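Local coordinates for glycosyl hydrolases family 31 family protein (Aspergillus niger, PDB 6DRU), which releases alpha-xylose from the non-reducing terminal glucose of xyloglucan oligosaccharides, acting as an alpha-xylosidase of glycoside hydrolase family 31, at residues H291-W295 / V328-N334; W325-A329 / I362-D366. One frame throughout, in Å; residues are numbered along the deposited sequence.

Contact 1 of 2, residues H291-W295 / V328-N334; sequences HQGDW and VADDSVN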
ATOM      1  N   HIS A 291      -2.764  27.914  26.924  1.00 58.36           N
ATOM      2  CA  HIS A 291      -2.114  26.981  26.018  1.00 60.04           C
ATOM      3  C   HIS A 291      -3.167  26.195  25.249  1.00 61.77           C
ATOM      4  O   HIS A 291      -4.293  26.011  25.719  1.00 59.42           O
ATOM      5  CB  HIS A 291      -1.190  26.010  26.769  1.00 59.07           C
ATOM      6  CG  HIS A 291      -0.300  26.673  27.775  1.00 65.39           C
ATOM      7  ND1 HIS A 291      -0.585  26.687  29.124  1.00 61.11           N
ATOM      8  CD2 HIS A 291       0.867  27.344  27.630  1.00 58.59           C
ATOM      9  CE1 HIS A 291       0.369  27.337  29.766  1.00 68.15           C
ATOM     10  NE2 HIS A 291       1.262  27.746  28.883  1.00 70.51           N
ATOM     11  N   GLN A 292      -2.785  25.731  24.059  1.00 54.10           N
ATOM     12  CA  GLN A 292      -3.654  24.876  23.255  1.00 50.42           C
ATOM     13  C   GLN A 292      -3.815  23.533  23.954  1.00 60.17           C
ATOM     14  O   GLN A 292      -2.848  22.776  24.092  1.00 66.05           O
ATOM     15  CB  GLN A 292      -3.073  24.690  21.857  1.00 41.53           C
ATOM     16  CG  GLN A 292      -3.117  25.926  20.985  1.00 53.61           C
ATOM     17  CD  GLN A 292      -2.547  25.668  19.605  1.00 63.27           C
ATOM     18  OE1 GLN A 292      -3.224  25.131  18.730  1.00 67.72           O
ATOM     19  NE2 GLN A 292      -1.289  26.045  19.408  1.00 67.11           N
ATOM     20  N   GLY A 293      -5.032  23.229  24.391  1.00 55.62           N
ATOM     21  CA  GLY A 293      -5.312  22.015  25.128  1.00 46.38           C
ATOM     22  C   GLY A 293      -5.632  22.243  26.587  1.00 56.00           C
ATOM     23  O   GLY A 293      -6.057  21.298  27.265  1.00 55.15           O
ATOM     24  N   ASP A 294      -5.431  23.461  27.096  1.00 59.54           N
ATOM     25  CA  ASP A 294      -5.790  23.756  28.479  1.00 64.46           C
ATOM     26  C   ASP A 294      -7.301  23.735  28.672  1.00 65.89           C
ATOM     27  O   ASP A 294      -7.790  23.305  29.724  1.00 64.68           O
ATOM     28  CB  ASP A 294      -5.211  25.109  28.893  1.00 62.62           C
ATOM     29  CG  ASP A 294      -3.727  25.039  29.202  1.00 64.24           C
ATOM     30  OD1 ASP A 294      -3.141  23.942  29.077  1.00 62.63           O
ATOM     31  OD2 ASP A 294      -3.143  26.081  29.569  1.00 64.89           O
ATOM     32  N   TRP A 295      -8.050  24.191  27.670  1.00 65.21           N
ATOM     33  CA  TRP A 295      -9.511  24.200  27.700  1.00 61.98           C
ATOM     34  C   TRP A 295     -10.023  24.924  28.944  1.00 61.78           C
ATOM     35  O   TRP A 295     -10.780  24.389  29.756  1.00 60.36           O
ATOM     36  CB  TRP A 295     -10.058  22.776  27.596  1.00 53.57           C
ATOM     37  CG  TRP A 295      -9.758  22.170  26.264  1.00 59.66           C
ATOM     38  CD1 TRP A 295      -9.831  22.793  25.051  1.00 59.32           C
ATOM     39  CD2 TRP A 295      -9.293  20.842  26.004  1.00 57.68           C
ATOM     40  NE1 TRP A 295      -9.464  21.929  24.051  1.00 62.40           N
ATOM     41  CE2 TRP A 295      -9.127  20.724  24.610  1.00 56.61           C
ATOM     42  CE3 TRP A 295      -9.013  19.737  26.812  1.00 52.67           C
ATOM     43  CZ2 TRP A 295      -8.692  19.547  24.008  1.00 47.26           C
ATOM     44  CZ3 TRP A 295      -8.581  18.570  26.211  1.00 51.68           C
ATOM     45  CH2 TRP A 295      -8.425  18.484  24.823  1.00 48.95           C
ATOM     46  N   VAL A 328      -4.046  20.302  20.641  1.00 64.26           N
ATOM     47  CA  VAL A 328      -3.319  20.195  21.899  1.00 52.15           C
ATOM     48  C   VAL A 328      -1.837  20.372  21.610  1.00 49.74           C
ATOM     49  O   VAL A 328      -1.293  19.720  20.712  1.00 53.36           O
ATOM     50  CB  VAL A 328      -3.571  18.842  22.593  1.00 39.54           C
ATOM     51  CG1 VAL A 328      -2.754  18.741  23.873  1.00 44.93           C
ATOM     52  CG2 VAL A 328      -5.053  18.655  22.877  1.00 43.79           C
ATOM     53  N   ALA A 329      -1.189  21.247  22.371  1.00 51.73           N
ATOM     54  CA  ALA A 329       0.237  21.502  22.245  1.00 60.25           C
ATOM     55  C   ALA A 329       0.968  20.932  23.455  1.00 58.15           C
ATOM     56  O   ALA A 329       0.358  20.563  24.464  1.00 61.75           O
ATOM     57  CB  ALA A 329       0.513  23.003  22.099  1.00 49.17           C
ATOM     58  N   ASP A 330       2.297  20.869  23.349  1.00 57.15           N
ATOM     59  CA  ASP A 330       3.090  20.304  24.435  1.00 60.95           C
ATOM     60  C   ASP A 330       3.086  21.189  25.675  1.00 66.00           C
ATOM     61  O   ASP A 330       3.223  20.678  26.791  1.00 73.51           O
ATOM     62  CB  ASP A 330       4.524  20.040  23.973  1.00 50.15           C
ATOM     63  CG  ASP A 330       4.595  19.039  22.832  1.00 64.85           C
ATOM     64  OD1 ASP A 330       5.690  18.873  22.255  1.00 65.29           O
ATOM     65  OD2 ASP A 330       3.553  18.436  22.497  1.00 92.54           O
ATOM     66  N   ASP A 331       2.933  22.505  25.510  1.00 60.14           N
ATOM     67  CA  ASP A 331       2.911  23.386  26.673  1.00 51.07           C
ATOM     68  C   ASP A 331       1.629  23.264  27.485  1.00 51.98           C
ATOM     69  O   ASP A 331       1.549  23.847  28.572  1.00 58.44           O
ATOM     70  CB  ASP A 331       3.119  24.842  26.246  1.00 58.99           C
ATOM     71  CG  ASP A 331       2.284  25.228  25.038  1.00 84.84           C
ATOM     72  OD1 ASP A 331       1.133  24.755  24.924  1.00113.30           O
ATOM     73  OD2 ASP A 331       2.778  26.021  24.209  1.00 95.52           O
ATOM     74  N   SER A 332       0.636  22.524  26.997  1.00 51.17           N
ATOM     75  CA  SER A 332      -0.628  22.408  27.705  1.00 54.18           C
ATOM     76  C   SER A 332      -0.450  21.655  29.019  1.00 53.20           C
ATOM     77  O   SER A 332       0.352  20.723  29.126  1.00 62.30           O
ATOM     78  CB  SER A 332      -1.663  21.692  26.842  1.00 51.28           C
ATOM     79  OG  SER A 332      -2.882  21.539  27.547  1.00 60.86           O
ATOM     80  N   VAL A 333      -1.223  22.066  30.028  1.00 55.27           N
ATOM     81  CA  VAL A 333      -1.230  21.360  31.302  1.00 51.19           C
ATOM     82  C   VAL A 333      -1.839  19.971  31.172  1.00 58.31           C
ATOM     83  O   VAL A 333      -1.605  19.112  32.030  1.00 75.30           O
ATOM     84  CB  VAL A 333      -1.978  22.186  32.366  1.00 42.04           C
ATOM     85  CG1 VAL A 333      -1.441  23.604  32.401  1.00 52.71           C
ATOM     86  CG2 VAL A 333      -3.476  22.183  32.089  1.00 50.73           C
ATOM     87  N   ASN A 334      -2.612  19.725  30.118  1.00 45.36           N
ATOM     88  CA  ASN A 334      -3.228  18.428  29.884  1.00 62.07           C
ATOM     89  C   ASN A 334      -2.449  17.568  28.898  1.00 61.03           C
ATOM     90  O   ASN A 334      -2.869  16.440  28.621  1.00 62.46           O
ATOM     91  CB  ASN A 334      -4.665  18.611  29.380  1.00 58.31           C
ATOM     92  CG  ASN A 334      -5.530  19.389  30.351  1.00 59.44           C
ATOM     93  OD1 ASN A 334      -5.444  19.207  31.565  1.00 58.41           O
ATOM     94  ND2 ASN A 334      -6.374  20.265  29.819  1.00 62.30           N
TER
HETATM   95  O   HOH W   1      -0.338  26.403  23.391  1.00 65.52           O
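The imidazole of His291 lies over the backbone of the 328-334 loop, with Asp331 O over one ring face, and His291 CB is 3.2 Å from Asp331 OD1. His291 ND1 donates to Asp294 OD2 (2.7 Å), a His-carboxylate bond inside the type II turn His291-Asp294, which leaves the other oxygen of the carboxylate to the facing loop: Asp294 OD1 accepts from Val333 N at 2.8 Å and from Ser332 OG at 2.9 Å. Ser332 OG in turn accepts from Asn334 N (3.2 Å), capping the turn that leads into helix 335-340. Asn334 ND2 reaches back to Gly293 O at 2.8 Å. Within the turn, Gln292 O accepts a nearly linear bond from Ala329 N (2.8 Å), while a water bridges Gln292 N (2.6 Å) and Asp331 OD1 (2.7 Å). Gly293 has positive phi; a CB there would jam against Gln292 O and clash with Ser332 OG and Val328 CG1, so both turn and close approach favour glycine. Trp295 CH2 rests 3.9 Å from Val328 CG2, Leu338 and Phe375 add to the indole's apolar surroundings, and Trp295 NE1 donates to Trp325 O. The type II turn thus docks on the type I turn Ala329-Ser332 and on Val333 and Asn334 just after it, joining the beta-alpha loops that follow neighbouring parallel strands 281-284 and 319-328 of the GH31 TIM barrel.

Contact 2 of 2, residues W325-A329 / I362-D366; sequences WPSVA and IRNYD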
ATOM      1  N   TRP A 325     -10.758  24.926  20.671  1.00 55.60           N
ATOM      2  CA  TRP A 325     -10.204  24.231  19.523  1.00 57.60           C
ATOM      3  C   TRP A 325      -9.805  22.809  19.906  1.00 56.27           C
ATOM      4  O   TRP A 325      -9.482  22.542  21.068  1.00 50.89           O
ATOM      5  CB  TRP A 325      -8.979  24.963  18.962  1.00 56.67           C
ATOM      6  CG  TRP A 325      -9.310  26.101  18.052  1.00 54.77           C
ATOM      7  CD1 TRP A 325     -10.442  26.860  18.060  1.00 61.33           C
ATOM      8  CD2 TRP A 325      -8.493  26.611  16.991  1.00 57.55           C
ATOM      9  NE1 TRP A 325     -10.381  27.812  17.072  1.00 62.25           N
ATOM     10  CE2 TRP A 325      -9.193  27.681  16.401  1.00 56.72           C
ATOM     11  CE3 TRP A 325      -7.236  26.268  16.484  1.00 62.00           C
ATOM     12  CZ2 TRP A 325      -8.678  28.410  15.332  1.00 56.39           C
ATOM     13  CZ3 TRP A 325      -6.727  26.992  15.422  1.00 56.66           C
ATOM     14  CH2 TRP A 325      -7.448  28.050  14.857  1.00 60.06           C
ATOM     15  N   PRO A 326      -9.824  21.871  18.955  1.00 51.32           N
ATOM     16  CA  PRO A 326      -9.441  20.488  19.266  1.00 48.87           C
ATOM     17  C   PRO A 326      -7.940  20.260  19.338  1.00 59.62           C
ATOM     18  O   PRO A 326      -7.517  19.131  19.614  1.00 61.71           O
ATOM     19  CB  PRO A 326     -10.059  19.700  18.103  1.00 50.96           C
ATOM     20  CG  PRO A 326     -10.013  20.654  16.960  1.00 50.83           C
ATOM     21  CD  PRO A 326     -10.238  22.027  17.548  1.00 51.67           C
ATOM     22  N   SER A 327      -7.131  21.290  19.111  1.00 52.28           N
ATOM     23  CA  SER A 327      -5.687  21.133  19.074  1.00 55.91           C
ATOM     24  C   SER A 327      -5.105  21.095  20.481  1.00 65.61           C
ATOM     25  O   SER A 327      -5.589  21.764  21.400  1.00 61.99           O
ATOM     26  CB  SER A 327      -5.046  22.273  18.280  1.00 57.13           C
ATOM     27  OG  SER A 327      -5.447  23.532  18.788  1.00 55.54           O
ATOM     28  N   VAL A 328      -4.046  20.302  20.641  1.00 64.26           N
ATOM     29  CA  VAL A 328      -3.319  20.195  21.899  1.00 52.15           C
ATOM     30  C   VAL A 328      -1.837  20.372  21.610  1.00 49.74           C
ATOM     31  O   VAL A 328      -1.293  19.720  20.712  1.00 53.36           O
ATOM     32  CB  VAL A 328      -3.571  18.842  22.593  1.00 39.54           C
ATOM     33  CG1 VAL A 328      -2.754  18.741  23.873  1.00 44.93           C
ATOM     34  CG2 VAL A 328      -5.053  18.655  22.877  1.00 43.79           C
ATOM     35  N   ALA A 329      -1.189  21.247  22.371  1.00 51.73           N
ATOM     36  CA  ALA A 329       0.237  21.502  22.245  1.00 60.25           C
ATOM     37  C   ALA A 329       0.968  20.932  23.455  1.00 58.15           C
ATOM     38  O   ALA A 329       0.358  20.563  24.464  1.00 61.75           O
ATOM     39  CB  ALA A 329       0.513  23.003  22.099  1.00 49.17           C
ATOM     40  N   ILE A 362       0.914  20.759  16.654  1.00 52.88           N
ATOM     41  CA  ILE A 362      -0.104  20.301  17.589  1.00 53.82           C
ATOM     42  C   ILE A 362      -0.621  18.927  17.174  1.00 57.31           C
ATOM     43  O   ILE A 362      -0.294  18.404  16.107  1.00 52.02           O
ATOM     44  CB  ILE A 362      -1.272  21.301  17.694  1.00 51.69           C
ATOM     45  CG1 ILE A 362      -1.762  21.699  16.299  1.00 53.69           C
ATOM     46  CG2 ILE A 362      -0.843  22.533  18.468  1.00 54.31           C
ATOM     47  CD1 ILE A 362      -2.883  20.831  15.746  1.00 51.13           C
ATOM     48  N   ARG A 363      -1.447  18.353  18.049  1.00 52.54           N
ATOM     49  CA  ARG A 363      -2.162  17.110  17.796  1.00 54.01           C
ATOM     50  C   ARG A 363      -3.622  17.309  18.173  1.00 58.11           C
ATOM     51  O   ARG A 363      -3.918  17.851  19.242  1.00 62.39           O
ATOM     52  CB  ARG A 363      -1.570  15.947  18.603  1.00 51.19           C
ATOM     53  CG  ARG A 363      -0.067  15.780  18.468  1.00 58.47           C
ATOM     54  CD  ARG A 363       0.540  15.234  19.754  1.00 56.30           C
ATOM     55  NE  ARG A 363       1.999  15.243  19.713  1.00 61.69           N
ATOM     56  CZ  ARG A 363       2.745  14.199  19.364  1.00 58.23           C
ATOM     57  NH1 ARG A 363       2.171  13.050  19.031  1.00 58.18           N
ATOM     58  NH2 ARG A 363       4.066  14.304  19.351  1.00 55.42           N
ATOM     59  N   ASN A 364      -4.530  16.877  17.302  1.00 50.15           N
ATOM     60  CA  ASN A 364      -5.952  16.952  17.602  1.00 44.54           C
ATOM     61  C   ASN A 364      -6.351  15.840  18.562  1.00 55.69           C
ATOM     62  O   ASN A 364      -5.900  14.698  18.433  1.00 58.70           O
ATOM     63  CB  ASN A 364      -6.783  16.851  16.324  1.00 53.02           C
ATOM     64  CG  ASN A 364      -7.047  18.200  15.690  1.00 57.18           C
ATOM     65  OD1 ASN A 364      -6.317  19.164  15.920  1.00 57.23           O
ATOM     66  ND2 ASN A 364      -8.103  18.277  14.887  1.00 50.16           N
ATOM     67  N   TYR A 365      -7.201  16.178  19.528  1.00 58.29           N
ATOM     68  CA  TYR A 365      -7.735  15.154  20.409  1.00 54.34           C
ATOM     69  C   TYR A 365      -8.661  14.229  19.622  1.00 59.60           C
ATOM     70  O   TYR A 365      -9.205  14.594  18.576  1.00 63.53           O
ATOM     71  CB  TYR A 365      -8.468  15.787  21.596  1.00 45.01           C
ATOM     72  CG  TYR A 365      -9.969  15.904  21.436  1.00 58.72           C
ATOM     73  CD1 TYR A 365     -10.825  15.202  22.275  1.00 53.06           C
ATOM     74  CD2 TYR A 365     -10.531  16.706  20.446  1.00 61.79           C
ATOM     75  CE1 TYR A 365     -12.197  15.295  22.141  1.00 54.92           C
ATOM     76  CE2 TYR A 365     -11.906  16.802  20.301  1.00 60.32           C
ATOM     77  CZ  TYR A 365     -12.732  16.094  21.154  1.00 64.34           C
ATOM     78  OH  TYR A 365     -14.099  16.182  21.024  1.00 63.40           O
ATOM     79  N   ASP A 366      -8.836  13.015  20.133  1.00 64.09           N
ATOM     80  CA  ASP A 366      -9.563  11.973  19.409  1.00 63.90           C
ATOM     81  C   ASP A 366     -11.028  12.006  19.825  1.00 58.82           C
ATOM     82  O   ASP A 366     -11.413  11.415  20.835  1.00 57.77           O
ATOM     83  CB  ASP A 366      -8.937  10.609  19.674  1.00 57.89           C
ATOM     84  CG  ASP A 366      -9.497   9.527  18.775  1.00 58.94           C
ATOM     85  OD1 ASP A 366     -10.261   9.862  17.845  1.00 61.16           O
ATOM     86  OD2 ASP A 366      -9.177   8.341  19.003  1.00 74.26           O
TER
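Three backbone hydrogen bonds zip the two segments together: Val328 N to Arg363 O at 2.8 Å, Arg363 N to Val328 O at 3.0 Å, and Tyr365 N to Pro326 O at 3.0 Å. Val328 and Arg363 therefore form an antiparallel hydrogen-bonded pair, followed by the non-hydrogen-bonded pair of Ser327 and Asn364, whose CA atoms stand 4.4 Å apart. Pro326 O also receives a CA-H...O contact from Asn364 CA (3.4 Å). Farther out, the Ser327 hydroxyl is hydrogen-bonded to Gln292 and the Tyr365 hydroxyl to His443, while the guanidinium of Arg363 extends to Asn408 and Tyr361 of the second subunit.

Strand 319-328 runs parallel to strands 281-284 and 391-394 in the TIM barrel; the antiparallel strand 360-364 is an addition to that parallel pattern, pairing with the end of 319-328 and also with strand 355-357. Just ahead of the pairing, Trp325 touches the bound alpha-D-xylopyranose and meets the rings of Tyr286 and Trp357.

Ser327 and Asn364 occupy one face of the pairing, where Ile362 CD1 also comes within 3.6 Å of Ser327 CB. Val328 and Arg363 share the opposite face, both touching Tyr335 of helix 335-340. Ile362 CG2 packs 3.9 Å from Ala329 CB at one end. At the other, Pro326 CB lies 3.8 Å from Tyr365 CD2, at the edge of the phenol ring, and Pro326 CG is 3.7 Å from Asn364 ND2; Tyr439 of helix 439-455 touches both Pro326 and Asn364.

Contacts 1 and 2, with centres about 8 Å apart, share Val328 and Ala329. Val328 N and O pair with Arg363 in contact 2, whereas the next amide, Ala329 N, turns to Gln292 in contact 1. Side chains join them as well: Gln292 OE1 is hydrogen-bonded to Ser327 OG at 2.7 Å and Trp295 NE1 to Trp325 O at 3.0 Å, and Gln292 OE1 packs 3.5 Å from Ile362 CG2. Contact 2 contributes Trp325 to the xylose pocket, and its Pro326 side chain is about 7 Å from that of the active-site Asp395; in contact 1 the Trp295 side chain is about 10 Å from that of Asp395.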